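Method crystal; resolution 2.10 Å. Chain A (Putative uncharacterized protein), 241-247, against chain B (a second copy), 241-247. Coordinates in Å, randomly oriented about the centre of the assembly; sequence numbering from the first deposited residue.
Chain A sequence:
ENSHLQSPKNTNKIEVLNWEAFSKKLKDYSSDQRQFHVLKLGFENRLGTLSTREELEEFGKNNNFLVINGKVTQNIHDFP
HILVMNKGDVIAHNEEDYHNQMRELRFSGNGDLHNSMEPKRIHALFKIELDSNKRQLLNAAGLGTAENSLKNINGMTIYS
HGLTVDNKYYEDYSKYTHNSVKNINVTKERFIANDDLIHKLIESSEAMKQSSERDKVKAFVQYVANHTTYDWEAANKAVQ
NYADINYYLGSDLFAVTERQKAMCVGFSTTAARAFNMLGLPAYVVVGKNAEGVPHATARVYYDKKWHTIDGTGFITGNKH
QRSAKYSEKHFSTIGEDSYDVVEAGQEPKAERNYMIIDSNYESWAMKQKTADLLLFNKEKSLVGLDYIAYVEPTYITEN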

# COMPACT_ATOMS: atom_id res chain seq x y z
N ASN A 241 -13.14 -4.16 -14.44
CA ASN A 241 -12.20 -3.03 -14.48
C ASN A 241 -12.26 -2.15 -13.24
O ASN A 241 -12.35 -0.92 -13.32
N TYR A 242 -12.23 -2.81 -12.09
CA TYR A 242 -12.21 -2.14 -10.81
C TYR A 242 -10.81 -2.30 -10.22
O TYR A 242 -10.49 -3.38 -9.72
N ALA A 243 -9.99 -1.25 -10.31
CA ALA A 243 -8.58 -1.31 -9.88
C ALA A 243 -8.43 -1.95 -8.50
O ALA A 243 -9.21 -1.66 -7.59
N ASP A 244 -7.45 -2.84 -8.37
CA ASP A 244 -7.37 -3.69 -7.19
C ASP A 244 -5.95 -4.21 -6.98
O ASP A 244 -5.38 -4.85 -7.86
N ILE A 245 -5.38 -3.95 -5.81
CA ILE A 245 -4.03 -4.40 -5.51
C ILE A 245 -3.96 -5.92 -5.58
O ILE A 245 -2.91 -6.51 -5.86
N ASN A 246 -5.09 -6.58 -5.35
CA ASN A 246 -5.11 -8.03 -5.36
C ASN A 246 -4.85 -8.61 -6.74
O ASN A 246 -4.42 -9.75 -6.86
N TYR A 247 -5.12 -7.83 -7.78
CA TYR A 247 -4.76 -8.23 -9.13
C TYR A 247 -3.25 -8.43 -9.16
O TYR A 247 -2.77 -9.47 -9.61
N ASN B 241 -18.49 -7.43 0.82
CA ASN B 241 -17.24 -7.25 1.56
C ASN B 241 -15.96 -7.58 0.81
O ASN B 241 -15.19 -8.47 1.18
N TYR B 242 -15.74 -6.83 -0.26
CA TYR B 242 -14.56 -6.96 -1.10
C TYR B 242 -13.53 -5.93 -0.65
O TYR B 242 -13.86 -4.75 -0.55
N ALA B 243 -12.31 -6.37 -0.36
CA ALA B 243 -11.28 -5.47 0.16
C ALA B 243 -10.99 -4.36 -0.84
O ALA B 243 -10.77 -4.63 -2.03
N ASP B 244 -11.00 -3.12 -0.35
CA ASP B 244 -10.91 -1.95 -1.23
C ASP B 244 -10.40 -0.72 -0.48
O ASP B 244 -11.05 -0.22 0.44
N ILE B 245 -9.22 -0.23 -0.87
CA ILE B 245 -8.64 0.96 -0.27
C ILE B 245 -9.58 2.17 -0.49
O ILE B 245 -9.65 3.09 0.34
N ASN B 246 -10.34 2.13 -1.58
CA ASN B 246 -11.32 3.19 -1.88
C ASN B 246 -12.40 3.33 -0.79
O ASN B 246 -13.00 4.40 -0.64
N TYR B 247 -12.66 2.26 -0.04
CA TYR B 247 -13.58 2.37 1.08
C TYR B 247 -13.04 3.37 2.11
O TYR B 247 -13.76 4.26 2.60

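Two very short tyrosine–aspartate hydrogen bonds, one in each direction, tie the copies together. Y242(A) OH donates to D244(B) OD1 at 2.4 Å, and Y242(B) OH donates to D244(A) OD1, also at 2.4 Å. The second distance is less certain, because the modelled hydroxyl of Y242(B) sits too close to its neighbour.

Both tyrosines are t and point toward the other stretch; each ring ends at the aspartate of the other copy. The rings also meet each other, Y242(A) CD2 lying 4.3 Å from Y242(B) CE2.

D244(A) and D244(B) are both t. In D244(A) CA-to-CB points toward the partner; in D244(B) it points sideways, but the carboxylate comes nearer. Each aspartate also caps the helix that follows it. N246(A) N donates to D244(A) OD2 at 2.9 Å; the matching bond from N246(B) N to D244(B) OD2 is weak, at 3.2 Å.

N246(A) and N246(B) are both m and point toward the partner. The side-chain amide also donates to the same OD2: N246(A) ND2 to D244(A) OD2 is very short, 2.4 Å, and N246(B) ND2 to D244(B) OD2 is 2.9 Å. N246(B) ND2 also touches Y242(A) OH at 3.7 Å, without a hydrogen bond.

The oxygen of water 1 donates to A243(A) O at 3.1 Å and to D244(B) OD2 at 2.7 Å, bridging the copies.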

# COMPACT_ATOMS: atom_id res chain seq x y z
CB ASN A 241 -12.43 -2.19 -15.74
CG ASN A 241 -11.37 -2.44 -16.80
OD1 ASN A 241 -11.64 -3.05 -17.84
ND2 ASN A 241 -10.15 -1.96 -16.55
CB TYR A 242 -13.28 -2.73 -9.88
CG TYR A 242 -13.50 -1.93 -8.62
CD1 TYR A 242 -14.16 -0.71 -8.67
CD2 TYR A 242 -13.05 -2.38 -7.39
CE1 TYR A 242 -14.36 0.03 -7.54
CE2 TYR A 242 -13.24 -1.64 -6.24
CZ TYR A 242 -13.90 -0.43 -6.33
OH TYR A 242 -14.12 0.34 -5.21
CB ALA A 243 -7.97 0.07 -9.88
CB ASP A 244 -8.37 -4.84 -7.33
CG ASP A 244 -8.20 -5.90 -6.27
OD1 ASP A 244 -8.44 -7.08 -6.60
OD2 ASP A 244 -7.85 -5.57 -5.12
CB ILE A 245 -3.58 -3.89 -4.11
CG1 ILE A 245 -2.08 -4.12 -3.90
CG2 ILE A 245 -4.41 -4.53 -2.99
CD1 ILE A 245 -1.50 -3.36 -2.72
CB ASN A 246 -6.44 -8.52 -4.83
CG ASN A 246 -6.70 -8.02 -3.43
OD1 ASN A 246 -6.09 -8.50 -2.47
ND2 ASN A 246 -7.59 -7.04 -3.30
CB TYR A 247 -5.17 -7.18 -10.17
CG TYR A 247 -4.61 -7.52 -11.55
CD1 TYR A 247 -5.26 -8.42 -12.38
CD2 TYR A 247 -3.41 -6.97 -11.98
CE1 TYR A 247 -4.73 -8.77 -13.63
CE2 TYR A 247 -2.87 -7.31 -13.22
CZ TYR A 247 -3.54 -8.20 -14.04
OH TYR A 247 -3.00 -8.54 -15.26
CB ASN B 241 -17.29 -8.04 2.86
CG ASN B 241 -17.12 -7.14 4.09
OD1 ASN B 241 -17.59 -6.00 4.10
ND2 ASN B 241 -16.44 -7.65 5.11
CB TYR B 242 -14.95 -6.77 -2.56
CG TYR B 242 -13.83 -6.86 -3.57
CD1 TYR B 242 -13.43 -8.08 -4.08
CD2 TYR B 242 -13.21 -5.71 -4.05
CE1 TYR B 242 -12.42 -8.16 -5.02
CE2 TYR B 242 -12.21 -5.78 -4.98
CZ TYR B 242 -11.82 -7.00 -5.47
OH TYR B 242 -10.81 -7.08 -6.40
CB ALA B 243 -10.00 -6.23 0.47
CB ASP B 244 -12.28 -1.68 -1.85
CG ASP B 244 -12.27 -0.54 -2.82
OD1 ASP B 244 -13.32 0.14 -2.94
OD2 ASP B 244 -11.23 -0.31 -3.47
CB ILE B 245 -7.21 1.25 -0.86
CG1 ILE B 245 -6.55 2.43 -0.14
CG2 ILE B 245 -7.29 1.57 -2.35
CD1 ILE B 245 -5.17 2.76 -0.70
CB ASN B 246 -11.98 2.95 -3.22
CG ASN B 246 -11.02 3.11 -4.38
OD1 ASN B 246 -10.41 4.18 -4.56
ND2 ASN B 246 -10.86 2.06 -5.17
CB TYR B 247 -13.81 1.01 1.76
CG TYR B 247 -14.63 1.14 3.02
CD1 TYR B 247 -16.02 1.23 2.97
CD2 TYR B 247 -14.02 1.20 4.26
CE1 TYR B 247 -16.77 1.37 4.13
CE2 TYR B 247 -14.75 1.35 5.42
CZ TYR B 247 -16.12 1.43 5.35
OH TYR B 247 -16.83 1.57 6.53
O HOH W 1 -10.59 -2.46 -4.93